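Local structure of aminotransferase (Paracoccus denitrificans, 4GRX) at residues A376-G382 against L393-K399; R414-T418 against K459-V464; L364-E369 against G388-A392; T418-L424 against K452-A456. The protein probably catalyses pyridoxal-phosphate-dependent transfer of an amino group, as an omega-aminotransferase of class III, carrying its cofactor bound to a lysine. All blocks are in the same frame, centred on the assembly; numbering follows the deposited sequence.

Contact 1 (A376-G382 against L393-K399); sequences ADRPNIG and LEAVKDK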
loop_
_atom_site.group_PDB
_atom_site.type_symbol
_atom_site.label_atom_id
_atom_site.label_comp_id
_atom_site.label_asym_id
_atom_site.label_seq_id
_atom_site.Cartn_x
_atom_site.Cartn_y
_atom_site.Cartn_z
ATOM N N ALA A 376 -31.510 -21.181 -4.293
ATOM C CA ALA A 376 -32.129 -20.118 -5.084
ATOM C C ALA A 376 -33.602 -20.373 -5.411
ATOM O O ALA A 376 -34.263 -19.529 -6.020
ATOM C CB ALA A 376 -31.350 -19.913 -6.369
ATOM N N ASP A 377 -34.114 -21.533 -5.010
ATOM C CA ASP A 377 -35.477 -21.945 -5.368
ATOM C C ASP A 377 -36.585 -21.049 -4.803
ATOM O O ASP A 377 -37.631 -20.878 -5.436
ATOM C CB ASP A 377 -35.733 -23.384 -4.928
ATOM C CG ASP A 377 -36.847 -24.040 -5.715
ATOM O OD1 ASP A 377 -37.110 -23.604 -6.862
ATOM O OD2 ASP A 377 -37.454 -24.999 -5.185
ATOM N N ARG A 378 -36.344 -20.482 -3.625
ATOM C CA ARG A 378 -37.329 -19.687 -2.901
ATOM C C ARG A 378 -37.724 -18.339 -3.545
ATOM O O ARG A 378 -37.047 -17.863 -4.464
ATOM C CB ARG A 378 -36.830 -19.472 -1.480
ATOM C CG ARG A 378 -35.427 -18.926 -1.415
ATOM C CD ARG A 378 -35.001 -18.827 0.019
ATOM N NE ARG A 378 -34.224 -19.987 0.408
ATOM C CZ ARG A 378 -34.142 -20.438 1.649
ATOM N NH1 ARG A 378 -34.813 -19.837 2.618
ATOM N NH2 ARG A 378 -33.395 -21.496 1.918
ATOM N N PRO A 379 -38.845 -17.738 -3.067
ATOM C CA PRO A 379 -39.379 -16.440 -3.536
ATOM C C PRO A 379 -38.404 -15.261 -3.510
ATOM O O PRO A 379 -38.467 -14.413 -4.393
ATOM C CB PRO A 379 -40.535 -16.158 -2.561
ATOM C CG PRO A 379 -40.980 -17.492 -2.091
ATOM C CD PRO A 379 -39.781 -18.400 -2.131
ATOM N N ASN A 380 -37.515 -15.208 -2.521
ATOM C CA ASN A 380 -36.678 -14.012 -2.282
ATOM C C ASN A 380 -35.220 -14.068 -2.738
ATOM O O ASN A 380 -34.413 -13.229 -2.340
ATOM C CB ASN A 380 -36.738 -13.601 -0.803
ATOM C CG ASN A 380 -38.142 -13.223 -0.360
ATOM O OD1 ASN A 380 -38.686 -13.813 0.559
ATOM N ND2 ASN A 380 -38.735 -12.247 -1.029
ATOM N N ILE A 381 -34.888 -15.056 -3.564
ATOM C CA ILE A 381 -33.619 -15.084 -4.268
ATOM C C ILE A 381 -33.941 -14.892 -5.734
ATOM O O ILE A 381 -34.739 -15.635 -6.295
ATOM C CB ILE A 381 -32.878 -16.426 -4.082
ATOM C CG1 ILE A 381 -32.502 -16.663 -2.604
ATOM C CG2 ILE A 381 -31.666 -16.506 -5.001
ATOM C CD1 ILE A 381 -31.905 -15.468 -1.882
ATOM N N GLY A 382 -33.327 -13.886 -6.346
ATOM C CA GLY A 382 -33.553 -13.570 -7.754
ATOM C C GLY A 382 -32.798 -14.487 -8.688
ATOM O O GLY A 382 -33.306 -14.853 -9.741
ATOM N N LEU A 393 -25.709 -15.308 -4.189
ATOM C CA LEU A 393 -27.154 -15.311 -4.267
ATOM C C LEU A 393 -27.669 -13.861 -4.207
ATOM O O LEU A 393 -27.230 -13.070 -3.375
ATOM C CB LEU A 393 -27.710 -16.112 -3.100
ATOM C CG LEU A 393 -27.326 -17.590 -3.085
ATOM C CD1 LEU A 393 -27.150 -18.113 -1.661
ATOM C CD2 LEU A 393 -28.338 -18.419 -3.874
ATOM N N GLU A 394 -28.590 -13.510 -5.094
ATOM C CA GLU A 394 -29.156 -12.159 -5.077
ATOM C C GLU A 394 -30.512 -12.110 -4.369
ATOM O O GLU A 394 -31.457 -12.757 -4.803
ATOM C CB GLU A 394 -29.317 -11.648 -6.491
ATOM C CG GLU A 394 -29.844 -10.237 -6.535
ATOM C CD GLU A 394 -28.748 -9.183 -6.538
ATOM O OE1 GLU A 394 -27.545 -9.527 -6.684
ATOM O OE2 GLU A 394 -29.111 -7.998 -6.406
ATOM N N ALA A 395 -30.613 -11.350 -3.287
ATOM C CA ALA A 395 -31.880 -11.241 -2.561
ATOM C C ALA A 395 -32.811 -10.224 -3.207
ATOM O O ALA A 395 -32.399 -9.107 -3.549
ATOM C CB ALA A 395 -31.644 -10.888 -1.102
ATOM N N VAL A 396 -34.069 -10.606 -3.387
ATOM C CA VAL A 396 -35.034 -9.701 -4.002
ATOM C C VAL A 396 -36.297 -9.661 -3.158
ATOM O O VAL A 396 -36.659 -10.671 -2.566
ATOM C CB VAL A 396 -35.361 -10.123 -5.456
ATOM C CG1 VAL A 396 -34.099 -10.130 -6.310
ATOM C CG2 VAL A 396 -36.027 -11.490 -5.492
ATOM N N LYS A 397 -36.949 -8.499 -3.080
ATOM C CA LYS A 397 -38.308 -8.397 -2.513
ATOM C C LYS A 397 -39.322 -9.112 -3.408
ATOM O O LYS A 397 -40.088 -9.936 -2.939
ATOM C CB LYS A 397 -38.739 -6.940 -2.327
ATOM C CG LYS A 397 -40.174 -6.777 -1.832
ATOM C CD LYS A 397 -40.291 -7.064 -0.336
ATOM C CE LYS A 397 -41.705 -7.454 0.077
ATOM N NZ LYS A 397 -41.764 -7.837 1.516
ATOM N N ASP A 398 -39.317 -8.782 -4.695
ATOM C CA ASP A 398 -40.160 -9.448 -5.667
ATOM C C ASP A 398 -39.318 -10.035 -6.798
ATOM O O ASP A 398 -38.562 -9.316 -7.451
ATOM C CB ASP A 398 -41.189 -8.475 -6.234
ATOM C CG ASP A 398 -42.131 -9.145 -7.204
ATOM O OD1 ASP A 398 -43.053 -9.845 -6.739
ATOM O OD2 ASP A 398 -41.944 -8.980 -8.435
ATOM N N LYS A 399 -39.480 -11.335 -7.030
ATOM C CA LYS A 399 -38.687 -12.078 -8.016
ATOM C C LYS A 399 -39.014 -11.770 -9.489
ATOM O O LYS A 399 -38.106 -11.382 -10.231
ATOM C CB LYS A 399 -38.753 -13.581 -7.730
ATOM C CG LYS A 399 -37.871 -14.450 -8.607
ATOM C CD LYS A 399 -37.647 -15.779 -7.904
ATOM C CE LYS A 399 -36.840 -16.752 -8.754
ATOM N NZ LYS A 399 -36.310 -17.874 -7.922
#
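A lysine from beyond one strand reaches back over the other: the side chain of Lys399, fully extended with all four chi angles near t, places NZ 3.2 Å from Ile381 O, a hydrogen bond to the partner backbone. The frame is the open end of a beta hairpin, strands 381-387 and 390-395, in a three-stranded antiparallel sheet completed by strand 432-435. Ile381 and Ala395 make a non-hydrogen-bonded antiparallel pair, CA to CA 4.5 Å, with both side chains on the same face, where Phe461 of helix 443-463 covers them. Two backbone bonds flank the pair: Gly382 N to Glu394 O at 2.7 Å and Val396 N to Asn380 O at 2.8 Å, with angles at hydrogen of 165° and 164°. Leu393 CD2 extends the apolar patch, lying 4.0 Å from Ile381 CG2 and 4.2 Å from Ala376 CB. At Gly382 a beta carbon would sit 2.8 Å from Val396 CG1, so the close approach of Val396 leaves no room for one. Glu394 turns its carboxylate away, to salt bridges with Arg198 and Arg385. A type I turn, Arg378 to Ile381, leads into the first strand and positions Asn380, whose ND2 donates to Val396 O at 3.0 Å.

Contact 2 (R414-T418 against K459-V464); sequences RIANT and KVFAEV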
loop_
_atom_site.group_PDB
_atom_site.type_symbol
_atom_site.label_atom_id
_atom_site.label_comp_id
_atom_site.label_asym_id
_atom_site.label_seq_id
_atom_site.Cartn_x
_atom_site.Cartn_y
_atom_site.Cartn_z
ATOM N N ARG A 414 -28.776 -7.933 8.226
ATOM C CA ARG A 414 -29.530 -8.976 8.889
ATOM C C ARG A 414 -28.960 -10.343 8.541
ATOM O O ARG A 414 -28.842 -11.206 9.415
ATOM C CB ARG A 414 -31.001 -8.902 8.507
ATOM C CG ARG A 414 -31.780 -7.827 9.237
ATOM C CD ARG A 414 -33.203 -7.807 8.722
ATOM N NE ARG A 414 -33.855 -6.556 9.060
ATOM C CZ ARG A 414 -34.847 -6.426 9.932
ATOM N NH1 ARG A 414 -35.347 -7.486 10.563
ATOM N NH2 ARG A 414 -35.351 -5.219 10.156
ATOM N N ILE A 415 -28.588 -10.523 7.276
ATOM C CA ILE A 415 -28.048 -11.788 6.819
ATOM C C ILE A 415 -26.644 -12.071 7.388
ATOM O O ILE A 415 -26.402 -13.163 7.946
ATOM C CB ILE A 415 -28.108 -11.920 5.287
ATOM C CG1 ILE A 415 -29.572 -11.903 4.828
ATOM C CG2 ILE A 415 -27.442 -13.215 4.843
ATOM C CD1 ILE A 415 -29.769 -11.903 3.325
ATOM N N ALA A 416 -25.747 -11.093 7.267
ATOM C CA ALA A 416 -24.423 -11.135 7.897
ATOM C C ALA A 416 -24.527 -11.461 9.385
ATOM O O ALA A 416 -24.019 -12.503 9.829
ATOM C CB ALA A 416 -23.692 -9.815 7.695
ATOM N N ASN A 417 -25.217 -10.593 10.132
ATOM C CA ASN A 417 -25.481 -10.794 11.563
ATOM C C ASN A 417 -26.079 -12.177 11.955
ATOM O O ASN A 417 -25.542 -12.881 12.817
ATOM C CB ASN A 417 -26.325 -9.626 12.107
ATOM C CG ASN A 417 -25.601 -8.282 12.008
ATOM O OD1 ASN A 417 -24.387 -8.211 12.179
ATOM N ND2 ASN A 417 -26.346 -7.214 11.732
ATOM N N THR A 418 -27.165 -12.574 11.306
ATOM C CA THR A 418 -27.770 -13.868 11.589
ATOM C C THR A 418 -26.816 -15.022 11.305
ATOM O O THR A 418 -26.756 -15.959 12.068
ATOM C CB THR A 418 -29.089 -14.053 10.828
ATOM O OG1 THR A 418 -29.977 -12.992 11.191
ATOM C CG2 THR A 418 -29.740 -15.372 11.178
ATOM N N LYS A 459 -34.828 -17.405 8.515
ATOM C CA LYS A 459 -35.054 -16.506 9.633
ATOM C C LYS A 459 -35.257 -15.069 9.150
ATOM O O LYS A 459 -36.268 -14.455 9.482
ATOM C CB LYS A 459 -33.880 -16.596 10.612
ATOM C CG LYS A 459 -34.214 -16.260 12.047
ATOM C CD LYS A 459 -33.098 -16.757 12.952
ATOM C CE LYS A 459 -33.596 -17.043 14.362
ATOM N NZ LYS A 459 -34.213 -15.829 14.964
ATOM N N VAL A 460 -34.319 -14.554 8.350
ATOM C CA VAL A 460 -34.365 -13.171 7.885
ATOM C C VAL A 460 -35.552 -12.882 6.948
ATOM O O VAL A 460 -36.282 -11.906 7.160
ATOM C CB VAL A 460 -33.036 -12.743 7.225
ATOM C CG1 VAL A 460 -33.115 -11.308 6.708
ATOM C CG2 VAL A 460 -31.876 -12.892 8.202
ATOM N N PHE A 461 -35.766 -13.721 5.936
ATOM C CA PHE A 461 -36.886 -13.497 5.019
ATOM C C PHE A 461 -38.251 -13.560 5.701
ATOM O O PHE A 461 -39.226 -12.967 5.220
ATOM C CB PHE A 461 -36.828 -14.413 3.774
ATOM C CG PHE A 461 -35.638 -14.153 2.874
ATOM C CD1 PHE A 461 -35.131 -12.863 2.705
ATOM C CD2 PHE A 461 -35.022 -15.200 2.185
ATOM C CE1 PHE A 461 -34.032 -12.626 1.885
ATOM C CE2 PHE A 461 -33.925 -14.966 1.354
ATOM C CZ PHE A 461 -33.430 -13.676 1.208
ATOM N N ALA A 462 -38.332 -14.264 6.824
ATOM C CA ALA A 462 -39.592 -14.335 7.561
ATOM C C ALA A 462 -39.781 -13.116 8.456
ATOM O O ALA A 462 -40.908 -12.712 8.713
ATOM C CB ALA A 462 -39.682 -15.620 8.366
ATOM N N GLU A 463 -38.679 -12.545 8.935
ATOM C CA GLU A 463 -38.711 -11.291 9.701
ATOM C C GLU A 463 -39.192 -10.142 8.815
ATOM O O GLU A 463 -39.782 -9.178 9.290
ATOM C CB GLU A 463 -37.315 -10.944 10.238
ATOM C CG GLU A 463 -36.829 -11.753 11.438
ATOM C CD GLU A 463 -35.336 -11.557 11.749
ATOM O OE1 GLU A 463 -34.865 -12.175 12.731
ATOM O OE2 GLU A 463 -34.617 -10.797 11.034
ATOM N N VAL A 464 -38.969 -10.298 7.516
ATOM C CA VAL A 464 -38.977 -9.200 6.563
ATOM C C VAL A 464 -39.994 -9.400 5.411
ATOM O O VAL A 464 -39.896 -8.743 4.366
ATOM C CB VAL A 464 -37.525 -8.992 6.057
ATOM C CG1 VAL A 464 -37.464 -8.317 4.705
ATOM C CG2 VAL A 464 -36.707 -8.207 7.069
#
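Apolar contacts form the middle of this crossing between helix 411-421 and the C-terminal end of helix 443-463. The short axes approach to 10.2 Å at 137°, an oblique, roughly antiparallel packing of two helices in the C-terminal part of the chain. Val460 is the centre of the packing: its CG1 lies 3.7 Å from Arg414 CB and 4.1 Å from Ile415 CG1, while its CG2 meets Thr418 OG1 at 3.5 Å. One residue earlier on the same helix, Lys459 lays its aliphatic stem along Thr418, CD to CG2 4.0 Å. Hydrogen bonding within segment 414-418 settles the threonine hydroxyl, since Thr418 OG1 donates to Arg414 O at 2.8 Å, one helical turn back. Charge appears at the margin. Arg414 NH1 and Glu463 OE2 form a salt bridge at 3.4 Å whose hydrogen bond is weak, with the carboxylate near the guanidinium plane; Val464 CG2 covers one guanidinium face, 3.8 Å from NH1. The stronger polar partner of Arg414 is Leu409 O, bonded by NE. With the hydroxyl satisfied inside its own helix and the salt bridge long, the evidence implies that cohesion between these segments comes chiefly from aliphatic packing around Val460.

Contact 3 (L364-E369 against G388-A392); sequences LAPRFE and GFMWA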
loop_
_atom_site.group_PDB
_atom_site.type_symbol
_atom_site.label_atom_id
_atom_site.label_comp_id
_atom_site.label_asym_id
_atom_site.label_seq_id
_atom_site.Cartn_x
_atom_site.Cartn_y
_atom_site.Cartn_z
ATOM N N LEU A 364 -14.948 -29.677 -6.639
ATOM C CA LEU A 364 -16.106 -29.446 -5.779
ATOM C C LEU A 364 -17.055 -28.380 -6.309
ATOM O O LEU A 364 -18.130 -28.176 -5.738
ATOM C CB LEU A 364 -15.668 -29.146 -4.338
ATOM C CG LEU A 364 -14.974 -30.329 -3.640
ATOM C CD1 LEU A 364 -14.303 -29.903 -2.343
ATOM C CD2 LEU A 364 -15.924 -31.500 -3.394
ATOM N N ALA A 365 -16.662 -27.731 -7.407
ATOM C CA ALA A 365 -17.485 -26.706 -8.064
ATOM C C ALA A 365 -18.871 -27.208 -8.470
ATOM O O ALA A 365 -19.851 -26.481 -8.291
ATOM C CB ALA A 365 -16.764 -26.085 -9.259
ATOM N N PRO A 366 -18.965 -28.438 -9.020
ATOM C CA PRO A 366 -20.292 -28.974 -9.351
ATOM C C PRO A 366 -21.226 -29.034 -8.150
ATOM O O PRO A 366 -22.355 -28.557 -8.238
ATOM C CB PRO A 366 -19.974 -30.384 -9.851
ATOM C CG PRO A 366 -18.628 -30.243 -10.461
ATOM C CD PRO A 366 -17.895 -29.318 -9.536
ATOM N N ARG A 367 -20.753 -29.615 -7.046
ATOM C CA ARG A 367 -21.531 -29.719 -5.814
ATOM C C ARG A 367 -21.926 -28.354 -5.214
ATOM O O ARG A 367 -23.060 -28.182 -4.732
ATOM C CB ARG A 367 -20.756 -30.522 -4.789
ATOM C CG ARG A 367 -21.488 -30.678 -3.475
ATOM C CD ARG A 367 -20.562 -31.236 -2.408
ATOM N NE ARG A 367 -21.295 -31.621 -1.206
ATOM C CZ ARG A 367 -21.791 -32.834 -1.012
ATOM N NH1 ARG A 367 -21.634 -33.763 -1.942
ATOM N NH2 ARG A 367 -22.450 -33.115 0.101
ATOM N N PHE A 368 -20.980 -27.408 -5.243
ATOM C CA PHE A 368 -21.171 -26.030 -4.782
ATOM C C PHE A 368 -22.293 -25.391 -5.579
ATOM O O PHE A 368 -23.193 -24.775 -5.011
ATOM C CB PHE A 368 -19.882 -25.239 -5.011
ATOM C CG PHE A 368 -19.704 -24.035 -4.110
ATOM C CD1 PHE A 368 -20.788 -23.250 -3.714
ATOM C CD2 PHE A 368 -18.424 -23.659 -3.702
ATOM C CE1 PHE A 368 -20.606 -22.145 -2.897
ATOM C CE2 PHE A 368 -18.227 -22.548 -2.900
ATOM C CZ PHE A 368 -19.322 -21.789 -2.496
ATOM N N GLU A 369 -22.234 -25.551 -6.898
ATOM C CA GLU A 369 -23.272 -25.060 -7.799
ATOM C C GLU A 369 -24.638 -25.710 -7.575
ATOM O O GLU A 369 -25.677 -25.055 -7.735
ATOM C CB GLU A 369 -22.847 -25.252 -9.250
ATOM C CG GLU A 369 -23.769 -24.569 -10.243
ATOM C CD GLU A 369 -23.244 -24.600 -11.658
ATOM O OE1 GLU A 369 -22.057 -24.938 -11.858
ATOM O OE2 GLU A 369 -24.030 -24.286 -12.570
ATOM N N GLY A 388 -16.395 -21.914 -10.065
ATOM C CA GLY A 388 -15.375 -22.473 -9.184
ATOM C C GLY A 388 -15.755 -22.315 -7.727
ATOM O O GLY A 388 -16.808 -22.781 -7.307
ATOM N N PHE A 389 -14.907 -21.644 -6.957
ATOM C CA PHE A 389 -15.205 -21.382 -5.546
ATOM C C PHE A 389 -15.507 -19.910 -5.276
ATOM O O PHE A 389 -15.047 -19.342 -4.274
ATOM C CB PHE A 389 -14.050 -21.844 -4.658
ATOM C CG PHE A 389 -14.203 -23.236 -4.122
ATOM C CD1 PHE A 389 -14.872 -24.221 -4.852
ATOM C CD2 PHE A 389 -13.651 -23.573 -2.885
ATOM C CE1 PHE A 389 -14.997 -25.508 -4.353
ATOM C CE2 PHE A 389 -13.766 -24.858 -2.385
ATOM C CZ PHE A 389 -14.439 -25.831 -3.121
ATOM N N MET A 390 -16.265 -19.280 -6.174
ATOM C CA MET A 390 -16.760 -17.931 -5.936
ATOM C C MET A 390 -18.191 -17.799 -6.440
ATOM O O MET A 390 -18.484 -18.066 -7.608
ATOM C CB MET A 390 -15.813 -16.878 -6.518
ATOM C CG MET A 390 -15.683 -16.857 -8.028
ATOM S SD MET A 390 -14.418 -15.708 -8.591
ATOM C CE MET A 390 -15.003 -14.109 -8.013
ATOM N N TRP A 391 -19.091 -17.429 -5.534
ATOM C CA TRP A 391 -20.532 -17.528 -5.792
ATOM C C TRP A 391 -21.318 -16.479 -5.069
ATOM O O TRP A 391 -20.871 -15.946 -4.030
ATOM C CB TRP A 391 -21.038 -18.899 -5.372
ATOM C CG TRP A 391 -20.434 -20.028 -6.168
ATOM C CD1 TRP A 391 -19.310 -20.778 -5.850
ATOM C CD2 TRP A 391 -20.894 -20.561 -7.465
ATOM N NE1 TRP A 391 -19.047 -21.703 -6.825
ATOM C CE2 TRP A 391 -19.957 -21.626 -7.823
ATOM C CE3 TRP A 391 -21.945 -20.269 -8.329
ATOM C CZ2 TRP A 391 -20.089 -22.357 -9.000
ATOM C CZ3 TRP A 391 -22.069 -21.010 -9.514
ATOM C CH2 TRP A 391 -21.163 -22.024 -9.841
ATOM N N ALA A 392 -22.495 -16.167 -5.614
ATOM C CA ALA A 392 -23.424 -15.247 -4.964
ATOM C C ALA A 392 -24.905 -15.549 -5.224
ATOM O O ALA A 392 -25.290 -16.002 -6.309
ATOM C CB ALA A 392 -23.104 -13.807 -5.314
#
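Phe368 is the main bump on the helix, and the hollow it enters is walled by two aromatic side chains of segment 388-392. Its edge points at the face of Phe389, an edge-to-face (T-shaped) pair with centroids 5.5 Å apart and planes at 72°. Against the five-membered ring of Trp391 it lies obliquely, centroids 4.1 Å apart and planes at 34°, with Phe368 CE1 3.5 Å from Trp391 CD1. Beside this plug, Leu364 CB abuts the rim of the Phe389 ring, 3.7 Å from CE1. The three rings form an aromatic cluster between helix 357-375 and the start of strand 390-395, just past the turn of the antiparallel hairpin 381-387/390-395; the helix segment runs nearly parallel to the strand, 7° between axes 10.2 Å apart. Where the backbones come closest the residues are small: Ala365 and Gly388 have CA atoms 4.9 Å apart, and Ala365 CB touches Gly388 O at 3.8 Å. Gly388 O is also the acceptor for Trp391 NE1 at 2.5 Å, which fixes the indole inside its own segment. Over the indole face lies Glu369 CA, and the carboxylate of the same residue extends past the six-membered ring, with OE1 3.7 Å from Trp391 CH2.

Contact 4 (T418-L424 against K452-A456); sequences TCTDLGL and KLEKA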
loop_
_atom_site.group_PDB
_atom_site.type_symbol
_atom_site.label_atom_id
_atom_site.label_comp_id
_atom_site.label_asym_id
_atom_site.label_seq_id
_atom_site.Cartn_x
_atom_site.Cartn_y
_atom_site.Cartn_z
ATOM N N THR A 418 -27.165 -12.574 11.306
ATOM C CA THR A 418 -27.770 -13.868 11.589
ATOM C C THR A 418 -26.816 -15.022 11.305
ATOM O O THR A 418 -26.756 -15.959 12.068
ATOM C CB THR A 418 -29.089 -14.053 10.828
ATOM O OG1 THR A 418 -29.977 -12.992 11.191
ATOM C CG2 THR A 418 -29.740 -15.372 11.178
ATOM N N CYS A 419 -26.068 -14.948 10.208
ATOM C CA CYS A 419 -25.055 -15.969 9.875
ATOM C C CYS A 419 -23.999 -16.096 10.965
ATOM O O CYS A 419 -23.716 -17.197 11.445
ATOM C CB CYS A 419 -24.371 -15.637 8.549
ATOM S SG CYS A 419 -25.230 -16.301 7.105
ATOM N N THR A 420 -23.422 -14.957 11.345
ATOM C CA THR A 420 -22.486 -14.905 12.445
ATOM C C THR A 420 -23.072 -15.572 13.695
ATOM O O THR A 420 -22.390 -16.337 14.349
ATOM C CB THR A 420 -22.018 -13.451 12.699
ATOM O OG1 THR A 420 -21.268 -13.016 11.567
ATOM C CG2 THR A 420 -21.116 -13.340 13.931
ATOM N N ASP A 421 -24.338 -15.316 14.004
ATOM C CA ASP A 421 -24.940 -15.868 15.228
ATOM C C ASP A 421 -25.066 -17.363 15.195
ATOM O O ASP A 421 -25.135 -17.979 16.247
ATOM C CB ASP A 421 -26.311 -15.262 15.518
ATOM C CG ASP A 421 -26.217 -13.842 15.990
ATOM O OD1 ASP A 421 -25.168 -13.474 16.567
ATOM O OD2 ASP A 421 -27.182 -13.085 15.776
ATOM N N LEU A 422 -25.089 -17.924 13.985
ATOM C CA LEU A 422 -25.180 -19.372 13.758
ATOM C C LEU A 422 -23.819 -20.021 13.497
ATOM O O LEU A 422 -23.743 -21.195 13.129
ATOM C CB LEU A 422 -26.091 -19.646 12.566
ATOM C CG LEU A 422 -27.539 -19.197 12.728
ATOM C CD1 LEU A 422 -28.152 -18.920 11.362
ATOM C CD2 LEU A 422 -28.343 -20.218 13.524
ATOM N N GLY A 423 -22.750 -19.244 13.661
ATOM C CA GLY A 423 -21.400 -19.744 13.458
ATOM C C GLY A 423 -20.928 -19.800 12.017
ATOM O O GLY A 423 -20.132 -20.678 11.670
ATOM N N LEU A 424 -21.391 -18.864 11.179
ATOM C CA LEU A 424 -20.975 -18.818 9.767
ATOM C C LEU A 424 -20.563 -17.416 9.378
ATOM O O LEU A 424 -21.400 -16.517 9.346
ATOM C CB LEU A 424 -22.086 -19.343 8.817
ATOM C CG LEU A 424 -21.982 -19.123 7.285
ATOM C CD1 LEU A 424 -20.852 -19.930 6.682
ATOM C CD2 LEU A 424 -23.270 -19.436 6.532
ATOM N N LYS A 452 -26.090 -23.807 7.365
ATOM C CA LYS A 452 -26.071 -22.561 8.144
ATOM C C LYS A 452 -26.665 -21.361 7.377
ATOM O O LYS A 452 -27.496 -20.615 7.930
ATOM C CB LYS A 452 -24.664 -22.267 8.683
ATOM C CG LYS A 452 -24.284 -23.203 9.819
ATOM C CD LYS A 452 -22.851 -23.025 10.279
ATOM C CE LYS A 452 -22.609 -23.805 11.555
ATOM N NZ LYS A 452 -21.304 -23.425 12.146
ATOM N N LEU A 453 -26.262 -21.207 6.111
ATOM C CA LEU A 453 -26.779 -20.153 5.247
ATOM C C LEU A 453 -28.294 -20.217 5.097
ATOM O O LEU A 453 -28.963 -19.197 5.157
ATOM C CB LEU A 453 -26.111 -20.196 3.868
ATOM C CG LEU A 453 -26.466 -19.073 2.881
ATOM C CD1 LEU A 453 -26.383 -17.694 3.526
ATOM C CD2 LEU A 453 -25.585 -19.142 1.649
ATOM N N GLU A 454 -28.821 -21.419 4.916
ATOM C CA GLU A 454 -30.244 -21.629 4.684
ATOM C C GLU A 454 -31.100 -21.228 5.864
ATOM O O GLU A 454 -32.157 -20.614 5.694
ATOM C CB GLU A 454 -30.514 -23.094 4.386
ATOM C CG GLU A 454 -29.911 -23.600 3.098
ATOM C CD GLU A 454 -30.921 -24.400 2.321
ATOM O OE1 GLU A 454 -30.608 -25.549 1.914
ATOM O OE2 GLU A 454 -32.043 -23.870 2.145
ATOM N N LYS A 455 -30.648 -21.610 7.055
ATOM C CA LYS A 455 -31.323 -21.263 8.295
ATOM C C LYS A 455 -31.395 -19.736 8.431
ATOM O O LYS A 455 -32.477 -19.171 8.637
ATOM C CB LYS A 455 -30.594 -21.894 9.483
ATOM C CG LYS A 455 -31.481 -22.151 10.694
ATOM C CD LYS A 455 -30.791 -23.037 11.725
ATOM C CE LYS A 455 -30.205 -24.299 11.092
ATOM N NZ LYS A 455 -29.929 -25.351 12.111
ATOM N N ALA A 456 -30.241 -19.087 8.274
ATOM C CA ALA A 456 -30.145 -17.629 8.229
ATOM C C ALA A 456 -31.152 -17.026 7.253
ATOM O O ALA A 456 -31.898 -16.116 7.623
ATOM C CB ALA A 456 -28.732 -17.199 7.877
#
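Ala456 sits at the apolar centre, its CB 3.7 Å from Cys419 SG and 3.9 Å from both Leu422 CD1 and Thr418 CG2. So small a side chain lets the helices 411-421 and 443-463 draw close, Thr418 CA to Ala456 CA being 5.6 Å. Further out, Cys419 SG meets Leu453 CD1 at 4.0 Å, and Leu424 CD2 lies 4.0 Å from Leu453 CB and 3.8 Å from Lys452 CB. Helix 411-421 ends here in a Schellman motif: Leu424 N bonds Cys419 O at 2.9 Å and Gly423 N bonds Thr420 O at 3.0 Å, with Gly423 as the C-prime residue at phi 81°. At the polar edge, Lys452 NZ donates to Gly423 O at 3.0 Å and also makes a salt bridge to Glu448, while Lys452 CE lies 3.3 Å from Leu422 O. The chemistry implies that one lysine serves both parts of the contact: its stem extends the greasy surface, and its ammonium group binds the turn that leads from the helix into strand 424-425.

Overall arrangement
From the N terminus, helix 357-375 leads into hairpin 381-387/390-395. Contact 3 opens first, at 364-369, and contact 1 opens before contact 3 closes at 388-392; contact 1 then closes at 393-399, so the two cross, sharing strand 390-395. Helix 411-421 follows in series and opens contacts 2 and 4, which share Thr418. Helix 443-463 closes contact 4 first and contact 2 later, so the loop of contact 4 lies within that of contact 2. That last helix also ties the halves together: Phe461 packs on Ile381 and Ala395, Leu453 on Leu393, and Glu454 OE2 bridges Arg378 NH2 at 2.7 Å. Contact 3 touches neither helix-helix contact.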